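Local coordinates for prophenoloxidase b (PDB 3WKY), which is a type 3 copper protein of shrimp hemolymph, the inactive precursor of a phenoloxidase that probably hydroxylates monophenols and oxidises o-diphenols, at residues A[13-18]-A[114-119]; A[102-105]-A[111-114]; A[200-205]-A[219-224]; A[206-211]-A[341-346]; A[270-275]-A[366-371]. All coordinates share one frame; numbering follows the deposited sequence.

Interaction 1. Residues A[13-18]-A[114-119]; sequences QLFYLP and AALYHT
Ala115 O, on the residue just ahead of the Leu116 that meets Phe15, is gripped by two donors, Thr119 N at 2.9 Å and Thr119 OG1 at 2.7 Å. They reach this oxygen from opposite faces of its carbonyl plane, and the buried threonine hydroxyl is thereby satisfied within its own helix. The meeting with residues 13-18 is, by contrast, entirely apolar, and Phe15 carries it. In one of the two conformers of Leu116, its CD1 methyl stands 3.9 Å from the centroid of the Phe15 ring, almost on the ring normal, as a CH-pi contact; in this conformer it also touches Leu14 CB. Leu116 CB lies 3.8 Å from Phe15 CE2, near the rim. That CE2 corner also points down on Tyr117, making a T-shaped pair in which the edge of Phe15 faces the tyrosine ring, with planes at 72° and centroids 4.8 Å apart. Tyr117 CG stands anti to the carbonyl carbon (chi1 -82°), which brings the ring back toward Phe15, and its hydroxyl is hydrogen-bonded to Pro132 O. A leucine here would probably leave the edge of Phe15 without its aromatic face and Pro132 O without the phenolic donor. Tyr117 also packs edge-to-face with Trp200 of helix 193-205 and touches Val137 of helix 134-137. Helix 109-122 lies in the all-alpha region of the hemocyanin fold with helix 74-89 against Ala115 and Thr119, while the link between helices 9-12 and 22-29 packs on it through Leu14 and Phe15.

Interaction 2. Residues A[102-105]-A[111-114]; sequences MVKD and VFLA
Lys104 and Phe112 bring their CA atoms to 7.0 Å, the nearest backbone approach between residues 102-105 and 111-114, where the chain passes from helix 93-103 through a short loop into helix 109-122. These are two consecutive helices of the hemocyanin all-alpha domain, and one aromatic side chain reaches across between them. Phe112 sends its ring across because CG is anti to the backbone N (chi1 179°), and the CE1 corner does the touching. Val103 CG1 meets that corner at the ring edge, near its plane, at 4.1 Å. Lys104 comes over one face instead, its CB 4.1 Å from CE1 and its CG above the rim rather than the centre. The lysine therefore contributes the apolar root of its chain to the aromatic ring and carries its charge away: the chain runs extended and bends at its last torsion (chi4 -79°), bringing NZ to 3.5 Å from Leu17 O. Around the same ring, Phe87 of helix 74-89 and Val107 of the connecting loop add further apolar contacts, and Leu57 packs on Val103. On the other side of CZ, Phe112 CE2 comes to 3.5 Å from Leu14 O.

Interaction 3. Residues A[200-205]-A[219-224]; sequences WHWHLS and GELFYY. With CUO (Cu2-o2 cluster), chain J.
Trp202 presses the CH2 corner of its indole against Phe222, at the edge of the phenylalanine ring and near its plane, while CE3 lies over the centre of one face of the His203 imidazole. Leu221 CG lies at the indole's edge, in its plane, 4.0 Å from Trp202 NE1. The benzo end of the indole reaches the backbone of the facing helix, with Trp202 CH2 3.5 Å from Phe222 CA. Phe222 in turn shows its edge to the copper site, CE1 lying 4.4 Å from His203 CE1 and 4.1 Å from O1 of the cluster. Trp202 NE1 is hydrogen-bonded to Phe618 O, which helps fix the rotation of the indole. An alanine here would probably open a gap between the two helices and leave one face of the His203 imidazole uncovered and Phe618 O without its donor. The helix segments run antiparallel at 170°, their axes 11.8 Å apart, a wide spacing bridged by the indole. His203 NE2 binds the copper CU1 at 2.3 Å, with His199 and His226, and Phe222 O holds ND1 of His226. Three histidines on one copper, supplied by two antiparallel helices, are the hallmark of half a type 3 copper centre.

Interaction 4. Residues A[206-211]-A[341-346]; sequences NPYYIE and ALEAGD
Tyr208 packs its CB against the carboxylate of Glu343, 3.7 Å from CD, as the type I beta turn of residues 207-210 closes over the C-terminal end of helix 334-343 in the copper domain. The two side chains cross at about a right angle, with ring and carboxylate planes 60° apart. Tyr208 CG sits between the backbone N and the carbonyl carbon (chi1 60°), which swings the ring past Ala344 O, 3.5 Å from CD1. Backbone meets backbone next to it, where Gly345 CA makes a CA-H...O contact of 3.3 Å with Tyr208 O; a glycine leaves room there, just beyond the cis peptide that precedes Ala344. One shell further out, a water donates to Glu343 OE2 at 2.6 Å and to Asn206 O at 3.0 Å, and Arg218 holds the same two residues, through a salt bridge to Glu343 OE1 and a hydrogen bond to Asn206 O. The side chain of Glu343 is about 6 Å from the dicopper cluster, and Glu343 O holds ND1 of the copper ligand His357. The Tyr208 hydroxyl is bonded to Ala71 O and Ser77. The turn itself is closed by Ile210 N donating to Pro207 O at 3.0 Å.

Interaction 5. Residues A[270-275]-A[366-371]; sequences EWSSRQ and QSHDPA. With EDO (1,2-ethanediol), chain K.
Ser272 lays its CB over one face of the His368 imidazole, 3.5 Å from the centroid and 20° off the ring normal, a CH-pi contact displaced toward the NE2 side. Its OG is held by Thr377 O, while His368 NE2 is hydrogen-bonded to the Thr376 hydroxyl. With CG placed between the backbone N and the carbonyl carbon (chi1 62°), the histidine turns its ring toward residues 270-275, and its CB lies 3.4 Å from Ser273 O. His368 occupies an inner position of the type I beta turn of residues 366-369, closed by Asp369 N on Gln366 O at 2.9 Å; in the copper domain this turn meets an extended loop. Along that loop the aliphatic part of Arg274 runs past Ser367, CD being 3.3 Å from a hydroxyl, Ser367 OG, that bonds back to Leu364 O. The arginine chain then bends at chi3, and its guanidinium turns to Asp390, in a salt bridge, and to Asp257 O. At the end of residues 270-275, Gln275 faces a second subunit, where OE1 accepts from Gln275 N of that chain. NE2 of Gln275 donates at 2.9 Å to O2 of a 1,2-ethanediol, probably from the crystallisation liquor.

Overall arrangement
Interactions 1 and 2 share helix 109-122 and touch each other, their centres 7 Å apart; both are buried and purely apolar across the contact, built on phenylalanine rings. Interaction 3 is also buried but lies much nearer the centre of the chain, where aromatic packing surrounds a metal ligand. It touches interaction 4 through Phe222 and Glu343, their centres about 9 Å apart; interaction 4 is a surface contact, and water and charge replace the hydrocarbon. His118 connects helix 109-122 to both, bonding Leu204 O and packing on Pro207. Interaction 5 stands apart from the other four, a buried loop-to-loop contact, rich in polar side chains, at a subunit interface.

Interaction 1. Residues A[13-18]-A[114-119]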
# COMPACT_ATOMS: atom_id res chain seq x y z
N GLN A 13 46.35 34.62 7.96
CA GLN A 13 46.10 34.46 9.39
C GLN A 13 44.64 34.72 9.75
O GLN A 13 44.18 34.29 10.80
CB GLN A 13 47.02 35.39 10.19
CG GLN A 13 48.47 34.96 10.18
CD GLN A 13 49.36 35.93 10.95
OE1 GLN A 13 48.98 37.08 11.19
NE2 GLN A 13 50.53 35.46 11.35
N LEU A 14 43.93 35.43 8.88
CA LEU A 14 42.52 35.75 9.14
C LEU A 14 41.65 34.49 9.07
O LEU A 14 40.55 34.48 9.61
CB LEU A 14 42.02 36.77 8.13
CG LEU A 14 42.90 38.01 7.95
CD1 LEU A 14 42.52 38.75 6.68
CD2 LEU A 14 42.79 38.92 9.14
N PHE A 15 42.14 33.45 8.41
CA PHE A 15 41.41 32.19 8.28
C PHE A 15 41.50 31.38 9.56
O PHE A 15 40.71 30.45 9.78
CB PHE A 15 42.02 31.34 7.15
CG PHE A 15 41.77 31.88 5.75
CD1 PHE A 15 42.61 32.84 5.20
CD2 PHE A 15 40.73 31.38 4.97
CE1 PHE A 15 42.40 33.32 3.91
CE2 PHE A 15 40.51 31.85 3.68
CZ PHE A 15 41.34 32.83 3.14
N TYR A 16 42.47 31.71 10.42
CA TYR A 16 42.79 30.87 11.58
C TYR A 16 41.85 31.03 12.77
O TYR A 16 41.19 32.06 12.93
CB TYR A 16 44.24 31.09 12.01
CG TYR A 16 45.24 30.58 11.01
CD1 TYR A 16 44.84 29.76 9.96
CD2 TYR A 16 46.59 30.90 11.11
CE1 TYR A 16 45.75 29.29 9.03
CE2 TYR A 16 47.51 30.43 10.19
CZ TYR A 16 47.08 29.63 9.15
OH TYR A 16 47.97 29.15 8.22
N LEU A 17 41.80 29.99 13.60
CA LEU A 17 40.96 29.94 14.81
C LEU A 17 39.58 30.58 14.61
O LEU A 17 39.23 31.52 15.32
CB LEU A 17 41.70 30.62 15.97
CG LEU A 17 43.11 30.11 16.27
CD1 LEU A 17 43.71 30.85 17.47
CD2 LEU A 17 43.14 28.60 16.51
N PRO A 18 38.80 30.08 13.63
CA PRO A 18 37.56 30.77 13.26
C PRO A 18 36.47 30.76 14.35
O PRO A 18 35.55 31.57 14.27
CB PRO A 18 37.09 30.01 12.01
CG PRO A 18 37.72 28.66 12.12
CD PRO A 18 39.05 28.89 12.79
N ALA A 114 33.76 31.54 4.13
CA ALA A 114 33.32 31.38 2.74
C ALA A 114 33.58 32.66 1.94
O ALA A 114 34.12 32.61 0.83
CB ALA A 114 31.83 31.02 2.69
N ALA A 115 33.22 33.79 2.53
CA ALA A 115 33.45 35.10 1.90
C ALA A 115 34.94 35.34 1.63
O ALA A 115 35.31 35.89 0.58
CB ALA A 115 32.86 36.22 2.79
N LEU A 116 35.80 34.93 2.56
CA LEU A 116 37.24 35.09 2.40
C LEU A 116 37.79 34.26 1.24
O LEU A 116 38.55 34.75 0.40
CB LEU A 116 37.98 34.69 3.68
CG LEU A 116 38.36 35.81 4.65
CD1 LEU A 116 39.25 35.24 5.75
CD2 LEU A 116 39.06 36.94 3.91
N TYR A 117 37.40 32.98 1.18
CA TYR A 117 37.85 32.13 0.08
C TYR A 117 37.34 32.67 -1.24
O TYR A 117 38.08 32.71 -2.23
CB TYR A 117 37.37 30.68 0.27
CG TYR A 117 38.23 29.83 1.20
CD1 TYR A 117 39.34 29.16 0.73
CD2 TYR A 117 37.89 29.68 2.54
CE1 TYR A 117 40.11 28.37 1.57
CE2 TYR A 117 38.65 28.89 3.40
CZ TYR A 117 39.76 28.25 2.91
OH TYR A 117 40.52 27.47 3.76
N HIS A 118 36.08 33.10 -1.28
CA HIS A 118 35.52 33.64 -2.52
C HIS A 118 36.30 34.87 -2.96
O HIS A 118 36.53 35.09 -4.16
CB HIS A 118 34.05 34.01 -2.36
CG HIS A 118 33.44 34.61 -3.59
ND1 HIS A 118 33.51 33.99 -4.83
CD2 HIS A 118 32.76 35.76 -3.78
CE1 HIS A 118 32.89 34.74 -5.72
NE2 HIS A 118 32.42 35.82 -5.11
N THR A 119 36.71 35.67 -1.98
CA THR A 119 37.48 36.89 -2.23
C THR A 119 38.82 36.60 -2.93
O THR A 119 39.22 37.35 -3.83
CB THR A 119 37.71 37.65 -0.92
OG1 THR A 119 36.45 38.15 -0.45
CG2 THR A 119 38.67 38.83 -1.14

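Interaction 2. Residues A[102-105]-A[111-114]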
# COMPACT_ATOMS: atom_id res chain seq x y z
N MET A 102 37.96 43.85 11.76
CA MET A 102 36.87 44.58 12.41
C MET A 102 35.54 43.81 12.41
O MET A 102 34.80 43.84 13.39
CB MET A 102 36.66 45.96 11.76
CG MET A 102 35.54 46.77 12.39
SD MET A 102 35.46 48.49 11.84
CE MET A 102 37.08 49.07 12.36
N VAL A 103 35.26 43.12 11.31
CA VAL A 103 33.95 42.49 11.12
C VAL A 103 33.87 41.07 11.70
O VAL A 103 32.78 40.55 11.94
CB VAL A 103 33.53 42.49 9.63
CG1 VAL A 103 34.21 41.34 8.89
CG2 VAL A 103 32.03 42.39 9.49
N LYS A 104 35.04 40.48 11.95
CA LYS A 104 35.13 39.07 12.33
C LYS A 104 34.30 38.68 13.55
O LYS A 104 33.71 37.59 13.57
CB LYS A 104 36.59 38.69 12.55
CG LYS A 104 36.80 37.24 12.92
CD LYS A 104 38.26 36.96 13.21
CE LYS A 104 38.56 35.48 13.20
NZ LYS A 104 38.16 34.75 14.42
N ASP A 105 34.24 39.55 14.56
CA ASP A 105 33.46 39.27 15.77
C ASP A 105 31.95 39.34 15.56
O ASP A 105 31.18 38.92 16.42
CB ASP A 105 33.83 40.26 16.89
CG ASP A 105 35.12 39.89 17.60
OD1 ASP A 105 35.40 38.68 17.76
OD2 ASP A 105 35.84 40.82 18.01
N VAL A 111 30.26 31.76 7.38
CA VAL A 111 29.97 32.78 6.38
C VAL A 111 31.22 33.64 6.16
O VAL A 111 31.57 33.97 5.02
CB VAL A 111 28.76 33.64 6.80
CG1 VAL A 111 28.66 34.92 5.95
CG2 VAL A 111 27.47 32.83 6.70
N PHE A 112 31.92 33.97 7.25
CA PHE A 112 33.17 34.73 7.17
C PHE A 112 34.22 34.01 6.32
O PHE A 112 34.78 34.59 5.37
CB PHE A 112 33.71 34.99 8.58
CG PHE A 112 35.01 35.74 8.62
CD1 PHE A 112 35.04 37.12 8.47
CD2 PHE A 112 36.21 35.06 8.81
CE1 PHE A 112 36.24 37.82 8.52
CE2 PHE A 112 37.42 35.75 8.85
CZ PHE A 112 37.43 37.13 8.70
N LEU A 113 34.47 32.74 6.64
CA LEU A 113 35.41 31.91 5.88
C LEU A 113 35.04 31.76 4.41
O LEU A 113 35.91 31.84 3.55
CB LEU A 113 35.55 30.53 6.53
CG LEU A 113 36.28 30.53 7.87
CD1 LEU A 113 36.29 29.15 8.47
CD2 LEU A 113 37.71 31.05 7.67
N ALA A 114 33.76 31.54 4.13
CA ALA A 114 33.32 31.38 2.74
C ALA A 114 33.58 32.66 1.94
O ALA A 114 34.12 32.61 0.83
CB ALA A 114 31.83 31.02 2.69

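Interaction 3. Residues A[200-205]-A[219-224]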
# COMPACT_ATOMS: atom_id res chain seq x y z
N TRP A 200 34.01 22.45 -1.92
CA TRP A 200 33.93 23.81 -1.37
C TRP A 200 34.58 24.82 -2.32
O TRP A 200 33.97 25.84 -2.68
CB TRP A 200 34.62 23.80 0.00
CG TRP A 200 35.03 25.11 0.65
CD1 TRP A 200 36.21 25.80 0.44
CD2 TRP A 200 34.35 25.81 1.71
NE1 TRP A 200 36.26 26.90 1.27
CE2 TRP A 200 35.14 26.92 2.07
CE3 TRP A 200 33.14 25.60 2.39
CZ2 TRP A 200 34.75 27.84 3.05
CZ3 TRP A 200 32.75 26.51 3.38
CH2 TRP A 200 33.56 27.62 3.70
N HIS A 201 35.80 24.54 -2.74
CA HIS A 201 36.49 25.44 -3.67
C HIS A 201 35.74 25.64 -4.97
O HIS A 201 35.63 26.78 -5.47
CB HIS A 201 37.92 24.95 -3.94
CG HIS A 201 38.88 25.34 -2.86
ND1 HIS A 201 39.47 26.59 -2.82
CD2 HIS A 201 39.33 24.67 -1.78
CE1 HIS A 201 40.26 26.66 -1.76
NE2 HIS A 201 40.19 25.51 -1.11
N TRP A 202 35.20 24.56 -5.52
CA TRP A 202 34.49 24.69 -6.78
C TRP A 202 33.33 25.67 -6.64
O TRP A 202 33.13 26.55 -7.49
CB TRP A 202 34.00 23.34 -7.33
CG TRP A 202 33.53 23.52 -8.75
CD1 TRP A 202 34.27 23.37 -9.90
CD2 TRP A 202 32.24 23.99 -9.17
NE1 TRP A 202 33.51 23.69 -11.00
CE2 TRP A 202 32.26 24.08 -10.57
CE3 TRP A 202 31.07 24.34 -8.48
CZ2 TRP A 202 31.15 24.51 -11.31
CZ3 TRP A 202 29.97 24.77 -9.21
CH2 TRP A 202 30.01 24.84 -10.61
N HIS A 203 32.56 25.52 -5.57
CA HIS A 203 31.38 26.35 -5.43
C HIS A 203 31.69 27.78 -5.01
O HIS A 203 30.86 28.66 -5.19
CB HIS A 203 30.38 25.72 -4.48
CG HIS A 203 29.60 24.63 -5.13
ND1 HIS A 203 28.55 24.88 -5.98
CD2 HIS A 203 29.74 23.28 -5.08
CE1 HIS A 203 28.06 23.73 -6.41
NE2 HIS A 203 28.76 22.75 -5.88
N LEU A 204 32.87 27.99 -4.45
CA LEU A 204 33.25 29.35 -4.07
C LEU A 204 34.00 30.05 -5.20
O LEU A 204 34.05 31.28 -5.25
CB LEU A 204 34.00 29.36 -2.74
CG LEU A 204 33.06 29.07 -1.56
CD1 LEU A 204 33.83 28.89 -0.26
CD2 LEU A 204 32.02 30.17 -1.41
N SER A 205 34.55 29.25 -6.12
CA SER A 205 35.13 29.79 -7.35
C SER A 205 34.03 30.07 -8.37
O SER A 205 34.10 31.04 -9.13
CB SER A 205 36.12 28.79 -7.94
OG SER A 205 36.76 29.33 -9.09
N GLY A 219 27.29 27.58 -16.09
CA GLY A 219 26.27 26.54 -16.05
C GLY A 219 26.77 25.26 -16.68
O GLY A 219 26.50 24.15 -16.20
N GLU A 220 27.52 25.39 -17.78
CA GLU A 220 28.10 24.23 -18.40
C GLU A 220 29.18 23.61 -17.51
O GLU A 220 29.33 22.38 -17.44
CB GLU A 220 28.67 24.60 -19.78
CG GLU A 220 29.35 23.44 -20.47
CD GLU A 220 29.86 23.82 -21.84
OE1 GLU A 220 29.77 25.03 -22.16
OE2 GLU A 220 30.31 22.92 -22.59
N LEU A 221 29.95 24.46 -16.82
CA LEU A 221 30.98 23.96 -15.92
C LEU A 221 30.36 23.24 -14.73
O LEU A 221 30.92 22.26 -14.24
CB LEU A 221 31.87 25.10 -15.43
CG LEU A 221 33.22 24.72 -14.81
CD1 LEU A 221 34.21 24.19 -15.87
CD2 LEU A 221 33.83 25.91 -14.07
N PHE A 222 29.22 23.74 -14.26
CA PHE A 222 28.45 23.04 -13.22
C PHE A 222 28.16 21.61 -13.68
O PHE A 222 28.48 20.64 -12.99
CB PHE A 222 27.17 23.80 -12.90
CG PHE A 222 26.25 23.05 -11.98
CD1 PHE A 222 26.57 22.89 -10.65
CD2 PHE A 222 25.07 22.48 -12.47
CE1 PHE A 222 25.73 22.18 -9.79
CE2 PHE A 222 24.21 21.78 -11.61
CZ PHE A 222 24.54 21.63 -10.28
N TYR A 223 27.57 21.48 -14.87
CA TYR A 223 27.37 20.17 -15.47
C TYR A 223 28.66 19.36 -15.52
O TYR A 223 28.69 18.20 -15.09
CB TYR A 223 26.81 20.30 -16.89
CG TYR A 223 27.23 19.19 -17.81
CD1 TYR A 223 26.74 17.89 -17.64
CD2 TYR A 223 28.12 19.42 -18.86
CE1 TYR A 223 27.14 16.85 -18.49
CE2 TYR A 223 28.52 18.40 -19.70
CZ TYR A 223 28.02 17.12 -19.52
OH TYR A 223 28.41 16.10 -20.37
N TYR A 224 29.73 19.95 -16.06
CA TYR A 224 30.92 19.20 -16.41
C TYR A 224 31.66 18.69 -15.19
O TYR A 224 32.08 17.53 -15.16
CB TYR A 224 31.85 20.06 -17.27
CG TYR A 224 33.00 19.27 -17.87
CD1 TYR A 224 32.76 18.19 -18.71
CD2 TYR A 224 34.32 19.63 -17.62
CE1 TYR A 224 33.81 17.47 -19.30
CE2 TYR A 224 35.39 18.92 -18.19
CZ TYR A 224 35.12 17.85 -19.03
OH TYR A 224 36.17 17.14 -19.60
CU1 CUO J . 28.31 20.53 -6.09
CU2 CUO J . 24.87 19.55 -5.65
O1 CUO J . 26.35 20.85 -5.94
O2 CUO J . 26.73 19.98 -4.59

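Interaction 4. Residues A[206-211]-A[341-346]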
# COMPACT_ATOMS: atom_id res chain seq x y z
N ASN A 206 33.00 29.23 -8.37
CA ASN A 206 31.91 29.35 -9.33
C ASN A 206 30.53 29.40 -8.69
O ASN A 206 29.67 28.58 -9.02
CB ASN A 206 31.95 28.17 -10.30
CG ASN A 206 33.21 28.17 -11.11
OD1 ASN A 206 33.39 29.02 -11.98
ND2 ASN A 206 34.11 27.23 -10.82
N PRO A 207 30.31 30.37 -7.78
CA PRO A 207 29.02 30.35 -7.07
C PRO A 207 27.87 30.69 -7.99
O PRO A 207 27.99 31.53 -8.88
CB PRO A 207 29.21 31.44 -6.00
CG PRO A 207 30.22 32.39 -6.60
CD PRO A 207 31.15 31.52 -7.40
N TYR A 208 26.74 30.04 -7.76
CA TYR A 208 25.58 30.25 -8.60
C TYR A 208 25.02 31.66 -8.44
O TYR A 208 24.22 32.12 -9.28
CB TYR A 208 24.52 29.19 -8.28
CG TYR A 208 24.03 29.21 -6.85
CD1 TYR A 208 23.01 30.06 -6.46
CD2 TYR A 208 24.58 28.35 -5.89
CE1 TYR A 208 22.55 30.07 -5.16
CE2 TYR A 208 24.12 28.36 -4.58
CZ TYR A 208 23.11 29.23 -4.22
OH TYR A 208 22.63 29.25 -2.92
N TYR A 209 25.46 32.35 -7.40
CA TYR A 209 24.97 33.71 -7.17
C TYR A 209 25.89 34.78 -7.78
O TYR A 209 25.66 35.98 -7.61
CB TYR A 209 24.73 33.95 -5.67
CG TYR A 209 25.80 33.36 -4.78
CD1 TYR A 209 25.78 32.02 -4.40
CD2 TYR A 209 26.86 34.15 -4.33
CE1 TYR A 209 26.78 31.48 -3.59
CE2 TYR A 209 27.84 33.63 -3.52
CZ TYR A 209 27.80 32.30 -3.15
OH TYR A 209 28.81 31.80 -2.36
N ILE A 210 26.92 34.34 -8.49
CA ILE A 210 27.85 35.28 -9.13
C ILE A 210 27.11 36.24 -10.05
O ILE A 210 26.09 35.89 -10.65
CB ILE A 210 28.95 34.53 -9.92
CG1 ILE A 210 30.17 35.44 -10.16
CG2 ILE A 210 28.42 33.98 -11.25
CD1 ILE A 210 31.09 35.55 -8.95
N GLU A 211 27.58 37.48 -10.15
CA GLU A 211 27.00 38.42 -11.10
C GLU A 211 27.11 37.81 -12.50
O GLU A 211 28.21 37.44 -12.92
CB GLU A 211 27.71 39.77 -11.05
CG GLU A 211 26.82 40.93 -10.62
CD GLU A 211 25.87 41.38 -11.71
OE1 GLU A 211 26.33 41.66 -12.84
OE2 GLU A 211 24.65 41.46 -11.43
N ALA A 341 19.75 27.11 -15.66
CA ALA A 341 18.34 26.94 -15.29
C ALA A 341 18.17 25.88 -14.20
O ALA A 341 17.28 25.98 -13.33
CB ALA A 341 17.51 26.58 -16.51
N LEU A 342 19.02 24.86 -14.24
CA LEU A 342 18.89 23.71 -13.34
C LEU A 342 19.53 23.92 -11.97
O LEU A 342 19.02 23.42 -10.97
CB LEU A 342 19.46 22.45 -14.01
CG LEU A 342 19.42 21.10 -13.29
CD1 LEU A 342 17.99 20.78 -12.83
CD2 LEU A 342 19.96 19.98 -14.21
N GLU A 343 20.65 24.64 -11.91
CA GLU A 343 21.39 24.74 -10.64
C GLU A 343 20.58 25.26 -9.43
O GLU A 343 20.59 24.59 -8.39
CB GLU A 343 22.78 25.44 -10.79
CG GLU A 343 23.60 25.32 -9.49
CD GLU A 343 25.05 25.83 -9.62
OE1 GLU A 343 25.43 26.30 -10.71
OE2 GLU A 343 25.80 25.75 -8.60
N ALA A 344 19.89 26.40 -9.50
CA ALA A 344 19.90 27.34 -10.63
C ALA A 344 20.85 28.50 -10.32
O ALA A 344 21.10 28.82 -9.15
CB ALA A 344 18.50 27.87 -10.89
N GLY A 345 21.35 29.14 -11.38
CA GLY A 345 22.16 30.34 -11.23
C GLY A 345 21.50 31.45 -12.02
O GLY A 345 20.44 31.94 -11.65
N ASP A 346 22.11 31.84 -13.13
CA ASP A 346 21.58 32.93 -13.95
C ASP A 346 20.48 32.40 -14.88
O ASP A 346 20.62 32.40 -16.11
CB ASP A 346 22.72 33.56 -14.75
CG ASP A 346 22.26 34.72 -15.62
OD1 ASP A 346 21.30 35.42 -15.23
OD2 ASP A 346 22.87 34.92 -16.69
O HOH W 1 27.68 27.06 -7.34

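Interaction 5. Residues A[270-275]-A[366-371]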
# COMPACT_ATOMS: atom_id res chain seq x y z
N GLU A 270 26.17 19.16 16.69
CA GLU A 270 26.28 17.92 15.93
C GLU A 270 25.37 17.93 14.70
O GLU A 270 24.20 18.26 14.81
CB GLU A 270 25.94 16.71 16.80
CG GLU A 270 25.86 15.41 16.00
CD GLU A 270 25.85 14.15 16.85
OE1 GLU A 270 24.92 13.33 16.68
OE2 GLU A 270 26.78 13.97 17.67
N TRP A 271 25.92 17.57 13.53
CA TRP A 271 25.14 17.57 12.30
C TRP A 271 24.03 16.52 12.40
O TRP A 271 24.25 15.42 12.90
CB TRP A 271 26.02 17.24 11.08
CG TRP A 271 27.01 18.33 10.73
CD1 TRP A 271 28.21 18.58 11.34
CD2 TRP A 271 26.88 19.29 9.67
NE1 TRP A 271 28.82 19.66 10.74
CE2 TRP A 271 28.04 20.11 9.71
CE3 TRP A 271 25.91 19.54 8.69
CZ2 TRP A 271 28.24 21.16 8.81
CZ3 TRP A 271 26.11 20.60 7.81
CH2 TRP A 271 27.27 21.39 7.88
N SER A 272 22.87 16.87 11.87
CA SER A 272 21.75 15.93 11.82
C SER A 272 22.10 14.75 10.93
O SER A 272 22.91 14.86 10.00
CB SER A 272 20.51 16.64 11.30
OG SER A 272 20.07 17.59 12.26
N SER A 273 21.49 13.61 11.23
CA SER A 273 21.66 12.40 10.43
C SER A 273 20.37 12.14 9.66
O SER A 273 19.38 12.86 9.81
CB SER A 273 21.96 11.22 11.35
OG SER A 273 23.15 11.42 12.10
N ARG A 274 20.38 11.09 8.84
CA ARG A 274 19.18 10.71 8.12
C ARG A 274 19.06 9.20 8.20
O ARG A 274 19.95 8.49 7.76
CB ARG A 274 19.25 11.13 6.65
CG ARG A 274 17.94 10.83 5.88
CD ARG A 274 18.05 11.13 4.38
NE ARG A 274 19.05 10.27 3.74
CZ ARG A 274 20.30 10.63 3.42
NH1 ARG A 274 20.73 11.86 3.65
NH2 ARG A 274 21.11 9.74 2.86
N GLN A 275 17.96 8.72 8.79
CA GLN A 275 17.74 7.28 8.91
C GLN A 275 17.52 6.65 7.54
O GLN A 275 17.07 7.32 6.60
CB GLN A 275 16.50 7.02 9.78
CG GLN A 275 16.72 7.43 11.24
CD GLN A 275 15.45 7.49 12.05
OE1 GLN A 275 15.41 8.14 13.09
NE2 GLN A 275 14.39 6.83 11.57
N GLN A 366 17.18 18.36 5.10
CA GLN A 366 16.20 18.62 6.17
C GLN A 366 15.18 17.50 6.31
O GLN A 366 14.20 17.62 7.07
CB GLN A 366 15.46 19.93 5.92
CG GLN A 366 16.34 21.17 5.90
CD GLN A 366 16.93 21.53 7.26
OE1 GLN A 366 16.69 20.84 8.26
NE2 GLN A 366 17.71 22.60 7.30
N SER A 367 15.39 16.40 5.60
CA SER A 367 14.40 15.32 5.55
C SER A 367 14.17 14.56 6.86
O SER A 367 13.17 13.85 7.01
CB SER A 367 14.71 14.35 4.39
OG SER A 367 15.96 13.72 4.56
N HIS A 368 15.08 14.73 7.82
CA HIS A 368 14.90 14.15 9.16
C HIS A 368 13.89 14.93 9.98
O HIS A 368 13.40 14.43 10.99
CB HIS A 368 16.24 14.18 9.91
CG HIS A 368 16.75 15.57 10.12
ND1 HIS A 368 17.29 16.32 9.09
CD2 HIS A 368 16.75 16.37 11.21
CE1 HIS A 368 17.62 17.51 9.55
NE2 HIS A 368 17.30 17.57 10.84
N ASP A 369 13.60 16.17 9.56
CA ASP A 369 12.67 17.06 10.29
C ASP A 369 12.15 18.15 9.34
O ASP A 369 12.45 19.34 9.51
CB ASP A 369 13.40 17.65 11.51
CG ASP A 369 12.53 18.57 12.37
OD1 ASP A 369 11.29 18.46 12.33
OD2 ASP A 369 13.11 19.41 13.08
N PRO A 370 11.40 17.74 8.30
CA PRO A 370 11.07 18.67 7.20
C PRO A 370 10.05 19.75 7.54
O PRO A 370 9.97 20.74 6.80
CB PRO A 370 10.50 17.73 6.11
CG PRO A 370 9.90 16.60 6.90
CD PRO A 370 10.88 16.39 8.05
N ALA A 371 9.29 19.57 8.62
CA ALA A 371 8.34 20.60 9.05
C ALA A 371 8.88 21.41 10.23
O ALA A 371 8.16 22.23 10.83
CB ALA A 371 7.01 19.97 9.41
C1 EDO K . 11.54 4.30 8.76
O1 EDO K . 11.58 3.31 9.80
C2 EDO K . 12.40 5.50 9.16
O2 EDO K . 13.79 5.14 9.23